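Local atomic coordinates of malonyl CoA-ACP transacylase (Xanthomonas oryzae pv. oryzae, PDB entry 3K89), a protein that probably transfers the malonyl group from malonyl-CoA to holo-acyl carrier protein, supplying malonyl-ACP for fatty acid synthesis. Residues 202-215 / 247-259. Residues are numbered along the deposited sequence; the frame is centred on the assembly and turned at random.
Sequences SHTPLMRDAANQLG and QALVEQLYLPVQW
His203, the predicted catalytic histidine, meets the backbone carbonyls of Gln252, Leu253 and Leu255. His203 ND1 donates to Gln252 O at 2.7 Å, with the acceptor in the ring plane, and makes a weak bond to Leu255 O. Val257 CG2 sits over one ring face, a CH-pi contact 3.4 Å from the centroid of the His203 ring. With CG anti to the carbonyl carbon (chi1 -51°), the ring is turned toward Gln252 O with Val257 over its face. The backbone His203 N bonds separately to Leu253 O at 2.9 Å. One water donates to both His203 O and Tyr254 O, tying the two backbones together again.

Farther out, the guanidinium of Arg208 lies flat on Tyr254, planes 9° apart, while Arg208 CD stands over the ring centre. Asn212 OD1 receives Arg208 NH1 at 2.8 Å and helps fix the group's rotation. Ala211 CB meets the edge of the same tyrosine ring, and Leu253 CD2 packs against Ala210 and Ala211 where the axes of helices 208-215 and 247-254 approach to 8.3 Å at 156°.

Fixing ND1 on carbonyl oxygen leaves NE2 facing Ser94, the predicted nucleophile, to which it is hydrogen-bonded, consistent with the Ser-His dyad of this family; here main-chain oxygens, rather than a carboxylate, accept from ND1.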
# COMPACT_ATOMS: atom_id res chain seq x y z
N SER A 202 -1.33 -11.06 -4.55
CA SER A 202 -2.35 -10.22 -3.92
C SER A 202 -3.31 -9.64 -4.94
O SER A 202 -2.98 -9.48 -6.12
CB SER A 202 -1.70 -9.08 -3.12
OG SER A 202 -0.81 -8.33 -3.93
N HIS A 203 -4.52 -9.32 -4.47
CA HIS A 203 -5.52 -8.63 -5.30
C HIS A 203 -5.93 -9.46 -6.50
O HIS A 203 -6.25 -8.93 -7.57
CB HIS A 203 -5.03 -7.21 -5.65
CG HIS A 203 -4.59 -6.46 -4.43
ND1 HIS A 203 -5.49 -6.09 -3.46
CD2 HIS A 203 -3.37 -6.09 -3.99
CE1 HIS A 203 -4.84 -5.51 -2.47
NE2 HIS A 203 -3.56 -5.51 -2.76
N THR A 204 -5.94 -10.77 -6.29
CA THR A 204 -6.45 -11.72 -7.28
C THR A 204 -7.39 -12.72 -6.58
O THR A 204 -7.37 -12.86 -5.36
CB THR A 204 -5.30 -12.56 -7.89
OG1 THR A 204 -4.88 -13.56 -6.95
CG2 THR A 204 -4.14 -11.69 -8.31
N PRO A 205 -8.20 -13.45 -7.36
CA PRO A 205 -9.08 -14.47 -6.78
C PRO A 205 -8.39 -15.52 -5.89
O PRO A 205 -9.06 -16.16 -5.08
CB PRO A 205 -9.67 -15.15 -8.02
CG PRO A 205 -9.78 -14.02 -9.01
CD PRO A 205 -8.55 -13.16 -8.77
N LEU A 206 -7.07 -15.70 -6.02
CA LEU A 206 -6.38 -16.69 -5.18
C LEU A 206 -6.39 -16.28 -3.70
O LEU A 206 -6.08 -17.09 -2.83
CB LEU A 206 -4.94 -16.94 -5.67
CG LEU A 206 -4.77 -17.52 -7.10
CD1 LEU A 206 -3.30 -17.77 -7.39
CD2 LEU A 206 -5.60 -18.76 -7.35
N MET A 207 -6.74 -15.02 -3.44
CA MET A 207 -6.79 -14.52 -2.07
C MET A 207 -8.19 -14.59 -1.47
O MET A 207 -8.41 -14.06 -0.38
CB MET A 207 -6.37 -13.04 -2.06
CG MET A 207 -4.92 -12.76 -2.47
SD MET A 207 -3.71 -13.43 -1.30
CE MET A 207 -3.15 -14.89 -2.21
N ARG A 208 -9.15 -15.22 -2.16
CA ARG A 208 -10.54 -15.16 -1.68
C ARG A 208 -10.73 -15.75 -0.28
O ARG A 208 -11.41 -15.15 0.56
CB ARG A 208 -11.51 -15.78 -2.70
CG ARG A 208 -12.98 -15.67 -2.32
CD ARG A 208 -13.45 -14.23 -2.33
NE ARG A 208 -14.80 -14.11 -1.79
CZ ARG A 208 -15.09 -13.99 -0.49
NH1 ARG A 208 -14.12 -13.98 0.42
NH2 ARG A 208 -16.35 -13.89 -0.10
N ASP A 209 -10.13 -16.91 -0.02
CA ASP A 209 -10.25 -17.55 1.28
C ASP A 209 -9.46 -16.82 2.37
O ASP A 209 -9.93 -16.69 3.51
CB ASP A 209 -9.84 -19.02 1.20
CG ASP A 209 -10.84 -19.85 0.41
OD1 ASP A 209 -12.05 -19.55 0.45
OD2 ASP A 209 -10.40 -20.82 -0.27
N ALA A 210 -8.27 -16.33 2.01
CA ALA A 210 -7.47 -15.50 2.93
C ALA A 210 -8.26 -14.28 3.37
O ALA A 210 -8.16 -13.85 4.53
CB ALA A 210 -6.16 -15.08 2.29
N ALA A 211 -9.07 -13.74 2.46
CA ALA A 211 -9.93 -12.58 2.75
C ALA A 211 -10.96 -12.88 3.84
O ALA A 211 -11.24 -12.04 4.69
CB ALA A 211 -10.62 -12.07 1.48
N ASN A 212 -11.53 -14.09 3.81
CA ASN A 212 -12.44 -14.50 4.88
C ASN A 212 -11.74 -14.64 6.23
O ASN A 212 -12.27 -14.21 7.26
CB ASN A 212 -13.19 -15.77 4.49
CG ASN A 212 -14.16 -15.52 3.34
OD1 ASN A 212 -14.64 -14.39 3.16
ND2 ASN A 212 -14.43 -16.55 2.56
N GLN A 213 -10.53 -15.18 6.21
CA GLN A 213 -9.72 -15.29 7.42
C GLN A 213 -9.43 -13.90 7.97
O GLN A 213 -9.54 -13.66 9.18
CB GLN A 213 -8.40 -16.00 7.14
CG GLN A 213 -8.55 -17.47 6.78
CD GLN A 213 -7.22 -18.05 6.41
OE1 GLN A 213 -6.69 -17.79 5.33
NE2 GLN A 213 -6.64 -18.82 7.33
N LEU A 214 -9.08 -12.99 7.06
CA LEU A 214 -8.83 -11.59 7.41
C LEU A 214 -10.05 -10.98 8.07
O LEU A 214 -9.93 -10.33 9.11
CB LEU A 214 -8.45 -10.79 6.15
CG LEU A 214 -8.20 -9.28 6.34
CD1 LEU A 214 -6.97 -9.06 7.16
CD2 LEU A 214 -8.05 -8.61 4.98
N GLY A 215 -11.23 -11.17 7.46
CA GLY A 215 -12.47 -10.66 8.03
C GLY A 215 -12.69 -11.12 9.46
O GLY A 215 -13.11 -10.34 10.31
N GLN A 247 -15.67 -4.45 5.44
CA GLN A 247 -16.06 -5.16 4.23
C GLN A 247 -15.20 -4.72 3.03
O GLN A 247 -14.80 -5.54 2.21
CB GLN A 247 -17.56 -4.97 3.91
CG GLN A 247 -18.07 -5.72 2.65
CD GLN A 247 -17.83 -7.22 2.66
OE1 GLN A 247 -17.68 -7.84 3.72
NE2 GLN A 247 -17.78 -7.82 1.48
N ALA A 248 -14.90 -3.42 2.96
CA ALA A 248 -14.06 -2.91 1.90
C ALA A 248 -12.63 -3.42 2.01
O ALA A 248 -11.97 -3.57 0.98
CB ALA A 248 -14.07 -1.38 1.87
N LEU A 249 -12.16 -3.70 3.23
CA LEU A 249 -10.86 -4.33 3.43
C LEU A 249 -10.84 -5.82 3.06
O LEU A 249 -9.85 -6.32 2.53
CB LEU A 249 -10.37 -4.18 4.88
CG LEU A 249 -10.05 -2.74 5.29
CD1 LEU A 249 -9.93 -2.66 6.80
CD2 LEU A 249 -8.73 -2.23 4.63
N VAL A 250 -11.95 -6.51 3.34
CA VAL A 250 -12.07 -7.91 2.92
C VAL A 250 -12.03 -7.97 1.38
O VAL A 250 -11.23 -8.71 0.78
CB VAL A 250 -13.35 -8.55 3.47
CG1 VAL A 250 -13.61 -9.92 2.78
CG2 VAL A 250 -13.23 -8.73 4.98
N GLU A 251 -12.89 -7.19 0.73
CA GLU A 251 -12.95 -7.13 -0.72
C GLU A 251 -11.63 -6.66 -1.32
O GLU A 251 -11.24 -7.15 -2.38
CB GLU A 251 -14.07 -6.21 -1.18
CG GLU A 251 -15.44 -6.75 -0.82
CD GLU A 251 -16.53 -5.71 -1.10
OE1 GLU A 251 -16.22 -4.58 -1.54
OE2 GLU A 251 -17.70 -6.03 -0.86
N GLN A 252 -10.96 -5.71 -0.66
CA GLN A 252 -9.66 -5.23 -1.12
C GLN A 252 -8.71 -6.38 -1.45
O GLN A 252 -7.95 -6.30 -2.42
CB GLN A 252 -8.99 -4.34 -0.06
CG GLN A 252 -7.82 -3.54 -0.59
CD GLN A 252 -6.68 -3.41 0.39
OE1 GLN A 252 -6.20 -4.41 0.93
NE2 GLN A 252 -6.21 -2.18 0.63
N LEU A 253 -8.72 -7.44 -0.63
CA LEU A 253 -7.66 -8.45 -0.72
C LEU A 253 -7.68 -9.24 -2.02
O LEU A 253 -6.61 -9.67 -2.50
CB LEU A 253 -7.74 -9.39 0.48
CG LEU A 253 -6.43 -10.09 0.82
CD1 LEU A 253 -5.44 -9.12 1.45
CD2 LEU A 253 -6.64 -11.27 1.73
N TYR A 254 -8.87 -9.44 -2.58
CA TYR A 254 -9.01 -10.31 -3.77
C TYR A 254 -9.45 -9.56 -5.01
O TYR A 254 -9.61 -10.16 -6.08
CB TYR A 254 -9.95 -11.50 -3.49
CG TYR A 254 -11.37 -11.15 -3.10
CD1 TYR A 254 -11.73 -11.05 -1.77
CD2 TYR A 254 -12.36 -10.97 -4.07
CE1 TYR A 254 -13.04 -10.76 -1.39
CE2 TYR A 254 -13.68 -10.67 -3.71
CZ TYR A 254 -14.01 -10.57 -2.36
OH TYR A 254 -15.30 -10.28 -1.97
N LEU A 255 -9.63 -8.25 -4.88
CA LEU A 255 -10.00 -7.39 -6.01
C LEU A 255 -8.88 -6.38 -6.31
O LEU A 255 -8.03 -6.11 -5.47
CB LEU A 255 -11.33 -6.69 -5.72
CG LEU A 255 -12.55 -7.63 -5.68
CD1 LEU A 255 -13.79 -6.90 -5.23
CD2 LEU A 255 -12.78 -8.31 -7.04
N PRO A 256 -8.86 -5.83 -7.54
CA PRO A 256 -7.77 -4.94 -7.92
C PRO A 256 -7.69 -3.66 -7.11
O PRO A 256 -8.72 -3.08 -6.76
CB PRO A 256 -8.03 -4.63 -9.41
CG PRO A 256 -9.25 -5.30 -9.79
CD PRO A 256 -9.74 -6.18 -8.67
N VAL A 257 -6.47 -3.25 -6.81
CA VAL A 257 -6.25 -1.94 -6.19
C VAL A 257 -6.51 -0.87 -7.24
O VAL A 257 -5.84 -0.83 -8.27
CB VAL A 257 -4.80 -1.82 -5.66
CG1 VAL A 257 -4.42 -0.39 -5.27
CG2 VAL A 257 -4.61 -2.73 -4.47
N GLN A 258 -7.49 -0.01 -6.97
CA GLN A 258 -7.83 1.07 -7.92
C GLN A 258 -7.01 2.31 -7.55
O GLN A 258 -7.56 3.30 -7.03
CB GLN A 258 -9.34 1.38 -7.85
CG GLN A 258 -10.28 0.16 -8.12
CD GLN A 258 -10.25 -0.36 -9.54
OE1 GLN A 258 -10.68 -1.50 -9.79
NE2 GLN A 258 -9.78 0.45 -10.49
N TRP A 259 -5.69 2.24 -7.74
CA TRP A 259 -4.85 3.34 -7.26
C TRP A 259 -5.10 4.60 -8.09
O TRP A 259 -5.28 5.69 -7.52
CB TRP A 259 -3.35 2.96 -7.19
CG TRP A 259 -2.57 4.10 -6.55
CD1 TRP A 259 -1.64 4.94 -7.14
CD2 TRP A 259 -2.74 4.57 -5.21
NE1 TRP A 259 -1.21 5.88 -6.23
CE2 TRP A 259 -1.86 5.67 -5.04
CE3 TRP A 259 -3.53 4.15 -4.12
CZ2 TRP A 259 -1.76 6.37 -3.82
CZ3 TRP A 259 -3.42 4.83 -2.91
CH2 TRP A 259 -2.54 5.94 -2.78
O HOH W 1 -8.70 -9.45 -8.71